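Local coordinates for fiber protein (Human adenovirus 14, PDB 3F0Y) that forms the trimeric knob at the tip of the viral fiber and probably engages the cellular receptor CD46, at residues A[154-159]-A[197-202]. Numbering follows the deposited sequence. Where two conformers were deposited one is given.
Sequences IDISVM and SPFTFY
Ile156 lies against one side of Phe199, its two branches reaching different parts of that residue. CD1 of Ile156 presses on the root of the side chain, 3.3 Å from CB of Phe199, a close approach for two carbons, while CG2 of Ile156 sits farther out along the ring, 3.8 Å from CE2 of Phe199. The two side chains run past each other in opposite directions, and CB of Ile156 stands above one ring face, displaced toward the rim. Phe199 holds its CG anti to the backbone N (chi1 176°), which carries the ring forward along the strand until its edge meets Val158, whose CG2 lies near the ring plane at 4.1 Å from CE2 of Phe199. The same methyl lies over the face of Phe201 in a CH-pi contact, 4.1 Å from the ring centroid and only 9° off the normal, so one methyl serves the edge of one phenyl and the face of the next. The other branch, CG1 of Val158, drops toward the rim of Phe201, 3.8 Å from CE1.

The contact joins the facing sheets of the knob's beta-sandwich: strand 151-160 lies in the sheet with 137-145 and 171-180, strand 199-204 in the one with 51-60. The axes of the short pieces 154-159 and 199-202 pass 9.9 Å apart at 30°, with no hydrogen bond between the segments; apolar side chains fill the gap.

Farther out, backbone hydrogen bonds to Gly140 and Ile138 fix Ile156 and Val158 in their sheet, and Trp177 also touches Ile156. Phe201 rests on Ala54 of strand 51-60. Just ahead of strand 199-204, Pro198 packs on Tyr137 of a neighbouring subunit.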
loop_
_atom_site.group_PDB
_atom_site.type_symbol
_atom_site.label_atom_id
_atom_site.label_comp_id
_atom_site.label_asym_id
_atom_site.label_seq_id
_atom_site.Cartn_x
_atom_site.Cartn_y
_atom_site.Cartn_z
ATOM N N ILE A 154 -12.039 -2.413 -10.198
ATOM C CA ILE A 154 -11.343 -3.056 -11.308
ATOM C C ILE A 154 -10.226 -3.925 -10.746
ATOM O O ILE A 154 -9.439 -3.461 -9.924
ATOM C CB ILE A 154 -10.734 -2.009 -12.264
ATOM C CG1 ILE A 154 -11.831 -1.123 -12.861
ATOM C CG2 ILE A 154 -9.935 -2.690 -13.374
ATOM C CD1 ILE A 154 -11.302 0.007 -13.725
ATOM N N ASP A 155 -10.158 -5.181 -11.185
ATOM C CA ASP A 155 -9.101 -6.093 -10.747
ATOM C C ASP A 155 -7.796 -5.774 -11.458
ATOM O O ASP A 155 -7.789 -5.489 -12.655
ATOM C CB ASP A 155 -9.475 -7.547 -11.041
ATOM C CG ASP A 155 -10.708 -7.999 -10.291
ATOM O OD1 ASP A 155 -10.898 -7.574 -9.135
ATOM O OD2 ASP A 155 -11.486 -8.789 -10.864
ATOM N N ILE A 156 -6.692 -5.834 -10.719
ATOM C CA ILE A 156 -5.373 -5.652 -11.308
ATOM C C ILE A 156 -4.499 -6.860 -11.017
ATOM O O ILE A 156 -4.409 -7.315 -9.877
ATOM C CB ILE A 156 -4.672 -4.387 -10.791
ATOM C CG1 ILE A 156 -5.511 -3.152 -11.114
ATOM C CG2 ILE A 156 -3.284 -4.254 -11.421
ATOM C CD1 ILE A 156 -4.860 -1.853 -10.709
ATOM N N SER A 157 -3.873 -7.377 -12.068
ATOM C CA SER A 157 -2.896 -8.444 -11.956
ATOM C C SER A 157 -1.585 -7.916 -12.516
ATOM O O SER A 157 -1.548 -7.390 -13.627
ATOM C CB SER A 157 -3.355 -9.668 -12.747
ATOM O OG SER A 157 -2.472 -10.759 -12.562
ATOM N N VAL A 158 -0.519 -8.032 -11.730
ATOM C CA VAL A 158 0.819 -7.697 -12.187
ATOM C C VAL A 158 1.645 -8.974 -12.236
ATOM O O VAL A 158 1.628 -9.764 -11.291
ATOM C CB VAL A 158 1.499 -6.676 -11.253
ATOM C CG1 VAL A 158 2.920 -6.380 -11.720
ATOM C CG2 VAL A 158 0.682 -5.400 -11.177
ATOM N N MET A 159 2.337 -9.192 -13.350
ATOM C CA MET A 159 3.308 -10.271 -13.445
ATOM C C MET A 159 4.674 -9.660 -13.712
ATOM O O MET A 159 4.850 -8.909 -14.670
ATOM C CB MET A 159 2.950 -11.264 -14.552
ATOM C CG MET A 159 3.784 -12.542 -14.493
ATOM S SD MET A 159 3.331 -13.785 -15.719
ATOM C CE MET A 159 3.913 -13.006 -17.222
ATOM N N SER A 197 -8.100 4.601 -10.912
ATOM C CA SER A 197 -7.489 5.203 -9.732
ATOM C C SER A 197 -6.098 4.600 -9.555
ATOM O O SER A 197 -5.850 3.484 -10.013
ATOM C CB SER A 197 -8.347 4.978 -8.486
ATOM O OG SER A 197 -8.505 3.600 -8.204
ATOM N N PRO A 198 -5.182 5.332 -8.898
ATOM C CA PRO A 198 -3.819 4.823 -8.780
ATOM C C PRO A 198 -3.751 3.481 -8.064
ATOM O O PRO A 198 -4.415 3.290 -7.043
ATOM C CB PRO A 198 -3.105 5.901 -7.957
ATOM C CG PRO A 198 -3.941 7.114 -8.081
ATOM C CD PRO A 198 -5.343 6.637 -8.235
ATOM N N PHE A 199 -2.975 2.557 -8.620
ATOM C CA PHE A 199 -2.667 1.307 -7.944
ATOM C C PHE A 199 -1.209 1.339 -7.521
ATOM O O PHE A 199 -0.323 1.562 -8.349
ATOM C CB PHE A 199 -2.918 0.113 -8.860
ATOM C CG PHE A 199 -2.524 -1.205 -8.253
ATOM C CD1 PHE A 199 -3.067 -1.612 -7.041
ATOM C CD2 PHE A 199 -1.613 -2.037 -8.890
ATOM C CE1 PHE A 199 -2.707 -2.824 -6.471
ATOM C CE2 PHE A 199 -1.253 -3.258 -8.328
ATOM C CZ PHE A 199 -1.800 -3.650 -7.117
ATOM N N THR A 200 -0.971 1.124 -6.230
ATOM C CA THR A 200 0.384 1.041 -5.703
ATOM C C THR A 200 0.712 -0.400 -5.345
ATOM O O THR A 200 -0.017 -1.038 -4.589
ATOM C CB THR A 200 0.570 1.925 -4.462
ATOM O OG1 THR A 200 0.280 3.285 -4.804
ATOM C CG2 THR A 200 2.003 1.833 -3.948
ATOM N N PHE A 201 1.803 -0.909 -5.910
ATOM C CA PHE A 201 2.320 -2.215 -5.533
ATOM C C PHE A 201 3.814 -2.139 -5.282
ATOM O O PHE A 201 4.467 -1.150 -5.627
ATOM C CB PHE A 201 1.986 -3.284 -6.581
ATOM C CG PHE A 201 2.594 -3.039 -7.933
ATOM C CD1 PHE A 201 3.735 -3.724 -8.332
ATOM C CD2 PHE A 201 2.007 -2.150 -8.823
ATOM C CE1 PHE A 201 4.289 -3.513 -9.589
ATOM C CE2 PHE A 201 2.557 -1.933 -10.080
ATOM C CZ PHE A 201 3.699 -2.616 -10.462
ATOM N N TYR A 202 4.334 -3.196 -4.669
ATOM C CA TYR A 202 5.728 -3.239 -4.252
ATOM C C TYR A 202 6.406 -4.492 -4.782
ATOM O O TYR A 202 5.780 -5.542 -4.917
ATOM C CB TYR A 202 5.818 -3.186 -2.724
ATOM C CG TYR A 202 4.900 -2.152 -2.116
ATOM C CD1 TYR A 202 5.381 -0.912 -1.709
ATOM C CD2 TYR A 202 3.537 -2.405 -1.977
ATOM C CE1 TYR A 202 4.531 0.038 -1.163
ATOM C CE2 TYR A 202 2.684 -1.467 -1.435
ATOM C CZ TYR A 202 3.184 -0.248 -1.031
ATOM O OH TYR A 202 2.328 0.680 -0.493
#